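Local atomic coordinates of polyketide biosynthesis 3-hydroxy-3-methylglutaryl-ACP synthase PksG (Bacillus subtilis, PDB entry 4YXT), a protein that catalyses the aldol condensation of an acetyl group carried on the acyl carrier protein AcpK with a beta-ketothioester polyketide intermediate in the biosynthesis of the antibiotic bacillaene. Residues Y246-T251 and A300-A305; L288-R293 and L306-D311. The protein carries 1 engineered substitution. All coordinates share one frame; numbering follows the deposited sequence.

Interaction 1: Y246-T251 and A300-A305; sequences YLAYHT and AALFLA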
loop_
_atom_site.group_PDB
_atom_site.type_symbol
_atom_site.label_atom_id
_atom_site.label_comp_id
_atom_site.label_asym_id
_atom_site.label_seq_id
_atom_site.Cartn_x
_atom_site.Cartn_y
_atom_site.Cartn_z
ATOM N N TYR A 246 -18.874 -22.906 -3.799
ATOM C CA TYR A 246 -17.880 -23.004 -2.692
ATOM C C TYR A 246 -17.746 -21.653 -2.047
ATOM O O TYR A 246 -18.155 -20.630 -2.638
ATOM C CB TYR A 246 -16.537 -23.422 -3.225
ATOM C CG TYR A 246 -16.523 -24.800 -3.871
ATOM C CD1 TYR A 246 -16.406 -25.947 -3.082
ATOM C CD2 TYR A 246 -16.662 -24.953 -5.263
ATOM C CE1 TYR A 246 -16.386 -27.205 -3.634
ATOM C CE2 TYR A 246 -16.637 -26.212 -5.830
ATOM C CZ TYR A 246 -16.511 -27.334 -5.000
ATOM O OH TYR A 246 -16.472 -28.579 -5.496
ATOM N N LEU A 247 -17.122 -21.627 -0.860
ATOM C CA LEU A 247 -16.943 -20.409 -0.143
ATOM C C LEU A 247 -15.552 -20.450 0.354
ATOM O O LEU A 247 -15.060 -21.502 0.806
ATOM C CB LEU A 247 -17.952 -20.268 1.031
ATOM C CG LEU A 247 -19.401 -19.956 0.627
ATOM C CD1 LEU A 247 -20.346 -20.200 1.808
ATOM C CD2 LEU A 247 -19.531 -18.500 0.224
ATOM N N ALA A 248 -14.879 -19.306 0.264
ATOM C CA ALA A 248 -13.548 -19.251 0.797
ATOM C C ALA A 248 -13.517 -18.125 1.739
ATOM O O ALA A 248 -14.122 -17.081 1.490
ATOM C CB ALA A 248 -12.535 -19.039 -0.323
ATOM N N TYR A 249 -12.814 -18.286 2.846
ATOM C CA TYR A 249 -12.799 -17.212 3.801
ATOM C C TYR A 249 -11.343 -16.935 4.240
ATOM O O TYR A 249 -10.471 -17.837 4.151
ATOM C CB TYR A 249 -13.541 -17.583 5.067
ATOM C CG TYR A 249 -14.936 -17.987 4.967
ATOM C CD1 TYR A 249 -15.972 -17.129 5.400
ATOM C CD2 TYR A 249 -15.266 -19.245 4.504
ATOM C CE1 TYR A 249 -17.289 -17.529 5.377
ATOM C CE2 TYR A 249 -16.594 -19.663 4.449
ATOM C CZ TYR A 249 -17.601 -18.812 4.900
ATOM O OH TYR A 249 -18.898 -19.269 4.852
ATOM N N HIS A 250 -11.132 -15.724 4.778
ATOM C CA HIS A 250 -9.924 -15.441 5.511
ATOM C C HIS A 250 -9.854 -16.435 6.669
ATOM O O HIS A 250 -10.778 -16.477 7.510
ATOM C CB HIS A 250 -9.916 -14.052 6.099
ATOM C CG HIS A 250 -8.737 -13.828 6.977
ATOM N ND1 HIS A 250 -7.464 -13.958 6.511
ATOM C CD2 HIS A 250 -8.631 -13.492 8.284
ATOM C CE1 HIS A 250 -6.611 -13.782 7.503
ATOM N NE2 HIS A 250 -7.296 -13.481 8.588
ATOM N N THR A 251 -8.777 -17.226 6.681
ATOM C CA THR A 251 -8.628 -18.381 7.570
ATOM C C THR A 251 -7.447 -18.175 8.545
ATOM O O THR A 251 -6.303 -18.563 8.254
ATOM C CB THR A 251 -8.434 -19.677 6.746
ATOM O OG1 THR A 251 -9.441 -19.759 5.725
ATOM C CG2 THR A 251 -8.547 -20.914 7.613
ATOM N N ALA A 300 -2.179 -13.199 3.136
ATOM C CA ALA A 300 -2.305 -14.185 2.052
ATOM C C ALA A 300 -3.271 -15.311 2.406
ATOM O O ALA A 300 -3.468 -16.269 1.595
ATOM C CB ALA A 300 -0.945 -14.745 1.716
ATOM N N ALA A 301 -3.901 -15.224 3.573
ATOM C CA ALA A 301 -4.748 -16.333 4.062
ATOM C C ALA A 301 -5.915 -16.625 3.125
ATOM O O ALA A 301 -6.097 -17.772 2.708
ATOM C CB ALA A 301 -5.287 -16.086 5.506
ATOM N N LEU A 302 -6.748 -15.641 2.840
ATOM C CA LEU A 302 -7.853 -15.908 1.912
ATOM C C LEU A 302 -7.367 -16.473 0.560
ATOM O O LEU A 302 -7.994 -17.341 0.006
ATOM C CB LEU A 302 -8.680 -14.657 1.669
ATOM C CG LEU A 302 -9.710 -14.817 0.559
ATOM C CD1 LEU A 302 -10.843 -15.745 1.004
ATOM C CD2 LEU A 302 -10.214 -13.442 0.242
ATOM N N PHE A 303 -6.293 -15.940 -0.008
ATOM C CA PHE A 303 -5.802 -16.518 -1.242
ATOM C C PHE A 303 -5.448 -17.999 -1.108
ATOM O O PHE A 303 -5.728 -18.742 -2.032
ATOM C CB PHE A 303 -4.602 -15.744 -1.791
ATOM C CG PHE A 303 -4.922 -14.342 -2.259
ATOM C CD1 PHE A 303 -6.190 -14.006 -2.776
ATOM C CD2 PHE A 303 -3.931 -13.369 -2.247
ATOM C CE1 PHE A 303 -6.449 -12.709 -3.207
ATOM C CE2 PHE A 303 -4.192 -12.062 -2.683
ATOM C CZ PHE A 303 -5.450 -11.751 -3.173
ATOM N N LEU A 304 -4.840 -18.394 0.028
ATOM C CA LEU A 304 -4.479 -19.750 0.316
ATOM C C LEU A 304 -5.678 -20.668 0.406
ATOM O O LEU A 304 -5.587 -21.836 -0.015
ATOM C CB LEU A 304 -3.662 -19.813 1.640
ATOM C CG LEU A 304 -3.002 -21.128 2.042
ATOM C CD1 LEU A 304 -1.933 -21.505 1.052
ATOM C CD2 LEU A 304 -2.421 -21.076 3.459
ATOM N N ALA A 305 -6.786 -20.159 0.975
ATOM C CA ALA A 305 -8.042 -20.901 1.068
ATOM C C ALA A 305 -8.668 -20.981 -0.311
ATOM O O ALA A 305 -9.345 -21.965 -0.702
ATOM C CB ALA A 305 -9.018 -20.204 2.049
HETATM O O HOH W 1 -6.372 -12.939 4.196
#

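Interaction 2: L288-R293 and L306-D311; sequences LNYCQR and LASTID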
loop_
_atom_site.group_PDB
_atom_site.type_symbol
_atom_site.label_atom_id
_atom_site.label_comp_id
_atom_site.label_asym_id
_atom_site.label_seq_id
_atom_site.Cartn_x
_atom_site.Cartn_y
_atom_site.Cartn_z
ATOM N N LEU A 288 -10.159 -25.301 3.355
ATOM C CA LEU A 288 -9.363 -25.304 4.600
ATOM C C LEU A 288 -8.164 -26.225 4.565
ATOM O O LEU A 288 -7.305 -26.137 5.434
ATOM C CB LEU A 288 -10.230 -25.711 5.816
ATOM C CG LEU A 288 -11.203 -24.684 6.404
ATOM C CD1 LEU A 288 -12.266 -24.337 5.379
ATOM C CD2 LEU A 288 -11.878 -25.249 7.633
ATOM N N ASN A 289 -8.120 -27.128 3.593
ATOM C CA ASN A 289 -7.044 -28.092 3.497
ATOM C C ASN A 289 -5.632 -27.503 3.608
ATOM O O ASN A 289 -4.865 -27.893 4.515
ATOM C CB ASN A 289 -7.189 -28.881 2.210
ATOM C CG ASN A 289 -6.237 -30.072 2.134
ATOM O OD1 ASN A 289 -5.032 -29.939 2.120
ATOM N ND2 ASN A 289 -6.808 -31.237 2.062
ATOM N N TYR A 290 -5.266 -26.544 2.748
ATOM C CA TYR A 290 -3.881 -26.000 2.807
ATOM C C TYR A 290 -3.666 -25.085 4.013
ATOM O O TYR A 290 -2.586 -24.996 4.607
ATOM C CB TYR A 290 -3.529 -25.239 1.531
ATOM C CG TYR A 290 -3.558 -26.043 0.297
ATOM C CD1 TYR A 290 -3.381 -27.432 0.331
ATOM C CD2 TYR A 290 -3.758 -25.439 -0.926
ATOM C CE1 TYR A 290 -3.411 -28.180 -0.816
ATOM C CE2 TYR A 290 -3.789 -26.188 -2.098
ATOM C CZ TYR A 290 -3.611 -27.559 -2.055
ATOM O OH TYR A 290 -3.662 -28.320 -3.237
ATOM N N CYS A 291 -4.715 -24.384 4.367
ATOM C CA CYS A 291 -4.646 -23.509 5.514
ATOM C C CYS A 291 -4.225 -24.269 6.754
ATOM O O CYS A 291 -3.421 -23.783 7.519
ATOM C CB CYS A 291 -6.007 -22.811 5.709
ATOM S SG CYS A 291 -6.353 -21.679 4.332
ATOM N N GLN A 292 -4.741 -25.478 6.916
ATOM C CA GLN A 292 -4.368 -26.317 8.029
ATOM C C GLN A 292 -2.922 -26.763 8.037
ATOM O O GLN A 292 -2.485 -27.297 9.037
ATOM C CB GLN A 292 -5.150 -27.616 7.990
ATOM C CG GLN A 292 -6.635 -27.465 8.206
ATOM C CD GLN A 292 -7.255 -28.820 8.397
ATOM O OE1 GLN A 292 -7.152 -29.398 9.479
ATOM N NE2 GLN A 292 -7.839 -29.366 7.336
ATOM N N ARG A 293 -2.206 -26.611 6.930
ATOM C CA ARG A 293 -0.846 -27.094 6.843
ATOM C C ARG A 293 0.183 -25.986 6.864
ATOM O O ARG A 293 1.378 -26.222 7.135
ATOM C CB ARG A 293 -0.698 -27.981 5.614
ATOM C CG ARG A 293 -1.639 -29.173 5.578
ATOM C CD ARG A 293 -1.439 -30.055 4.325
ATOM N NE ARG A 293 -0.085 -30.572 4.357
ATOM C CZ ARG A 293 0.514 -31.230 3.396
ATOM N NH1 ARG A 293 -0.081 -31.452 2.234
ATOM N NH2 ARG A 293 1.762 -31.604 3.601
ATOM N N LEU A 306 -8.465 -19.949 -1.085
ATOM C CA LEU A 306 -9.023 -19.981 -2.456
ATOM C C LEU A 306 -8.312 -21.033 -3.342
ATOM O O LEU A 306 -8.930 -21.852 -4.004
ATOM C CB LEU A 306 -8.844 -18.629 -3.089
ATOM C CG LEU A 306 -9.479 -18.446 -4.479
ATOM C CD1 LEU A 306 -10.928 -18.601 -4.249
ATOM C CD2 LEU A 306 -9.147 -17.072 -5.027
ATOM N N ALA A 307 -7.003 -20.981 -3.361
ATOM C CA ALA A 307 -6.158 -22.008 -3.991
ATOM C C ALA A 307 -6.523 -23.423 -3.518
ATOM O O ALA A 307 -6.622 -24.365 -4.321
ATOM C CB ALA A 307 -4.702 -21.736 -3.664
ATOM N N SER A 308 -6.751 -23.548 -2.211
ATOM C CA SER A 308 -7.106 -24.833 -1.618
ATOM C C SER A 308 -8.399 -25.306 -2.202
ATOM O O SER A 308 -8.476 -26.469 -2.554
ATOM C CB SER A 308 -7.178 -24.791 -0.085
ATOM O OG SER A 308 -7.299 -26.124 0.483
ATOM N N THR A 309 -9.381 -24.397 -2.353
ATOM C CA THR A 309 -10.704 -24.717 -2.901
ATOM C C THR A 309 -10.625 -25.183 -4.365
ATOM O O THR A 309 -11.335 -26.140 -4.814
ATOM C CB THR A 309 -11.650 -23.490 -2.855
ATOM O OG1 THR A 309 -11.924 -23.098 -1.495
ATOM C CG2 THR A 309 -12.950 -23.757 -3.586
ATOM N N ILE A 310 -9.778 -24.487 -5.113
ATOM C CA ILE A 310 -9.567 -24.811 -6.505
ATOM C C ILE A 310 -8.830 -26.129 -6.671
ATOM O O ILE A 310 -9.219 -26.886 -7.498
ATOM C CB ILE A 310 -8.877 -23.680 -7.295
ATOM C CG1 ILE A 310 -9.808 -22.462 -7.352
ATOM C CG2 ILE A 310 -8.576 -24.152 -8.719
ATOM C CD1 ILE A 310 -9.128 -21.165 -7.632
ATOM N N ASP A 311 -7.790 -26.424 -5.892
ATOM C CA ASP A 311 -7.120 -27.718 -6.004
ATOM C C ASP A 311 -7.982 -28.882 -5.476
ATOM O O ASP A 311 -8.020 -29.937 -6.082
ATOM C CB ASP A 311 -5.741 -27.728 -5.313
ATOM C CG ASP A 311 -4.638 -27.058 -6.168
ATOM O OD1 ASP A 311 -4.948 -26.518 -7.257
ATOM O OD2 ASP A 311 -3.452 -27.062 -5.748
#

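Interaction 1: Y246-T251 and A300-A305
Leu302 has the most surface buried in this meeting of a strand end with a helix, followed by the small residues Ala301 and Ala305. Strand 246-249 and helix 301-305 run nearly antiparallel, at 153°, with their axes only 7.1 Å apart, an approach consistent with the small alanines at 248, 301 and 305 that face it. Leu302 reaches across with CG anti to its backbone N (chi1 171°), which brings CD1 alongside the strand backbone. Leu302 CD1 lies 3.5 Å from Tyr249 C, beside the peptide that joins Tyr249 to His250. Leu302 CD1 also meets Ala248 CB, at 3.9 Å. Ala305, one turn further along, faces the strand with its methyl: CB comes to 3.5 Å from Tyr249 O and also touches Thr251 OG1. That hydroxyl donates to Tyr249 O at 2.7 Å from above the carbonyl plane, so the Ala305 methyl rests on the two oxygens of this hydrogen bond. At the other end Ala301 CB presses obliquely on the imidazole of His250, 3.2 Å from ND1. A water bonded to both His250 ND1 and Leu302 N, the latter as donor, links the ring to the first turn of the helix and would restrain its rotation. The His250 side chain, about 4 Å (nearest side-chain atoms) from Cys114, by similarity the carrier of the acyl-thioester intermediate, also packs against Asn296. The arrangement is that of the thiolase-like fold, where a central helix lies against the mixed sheet; here its start backs His250, by similarity the proton donor/acceptor of the HMG synthase active site.

Interaction 2: L288-R293 and L306-D311
Tyr290 lies across helix 306-311 with its ring broadside to Ser308 and its hydroxyl directed at Asp311, so that one residue meets two successive turns. Its CG stands anti to the carbonyl carbon (chi1 -61°), and this turns the ring over the helix surface. Ser308 OG sits 3.7 Å above one ring face, offset toward the rim, while Tyr290 CD2 touches Ser308 CA at 3.5 Å. The same serine oxygen, placed anti to its own backbone N, accepts the backbone N-H of Tyr290 at 3.1 Å between Tyr290 N and Ser308 OG. This bond is nearly straight, with an angle of 161° at the hydrogen. Ser308 OG is also hydrogen-bonded to Pro286 O, so the hydroxyl ties residues 286-290 to the helix through two backbone groups. Beyond the ring, Tyr290 OH donates to Asp311 OD2 at 2.8 Å. OD2 lies in the plane of the ring at its edge and receives the proton on its anti lone pair, the one turned away from the other oxygen; ring and carboxylate planes stand 84° apart. Ile352, Glu353 and Leu356 of helix 352-357 pack on the tyrosine as well, and Ile352 also touches Asp311. Chemically, the contact is a polar seam in largely buried surroundings: a serine that mediates between two backbone groups, and a phenol whose bond to a carboxylate would favour the ionised aspartate and a protonated tyrosine, consistent with OH as the donor.

Followed from the N terminus, the first of the four segments to appear is border strand 246-249 with the loop to 251. Helices 254-267 and 273-283 lead on to residues 288-293, which run into the short helix 291-294, and then to helix 301-312. Interaction 1 closes a loop of 48 residues, 252-299; interaction 2 closes a shorter one of 12 residues, 294-305. Their segments alternate, so the loops cross instead of nesting. Both use helix 301-312, its first half against the strand and its second against 288-293. Cys291 touches Thr251, Leu304 and Ala305, so the loop after the strand, helix 291-294 and helix 301-312 meet at one residue; Tyr246 CB packs directly on Thr309 CG2.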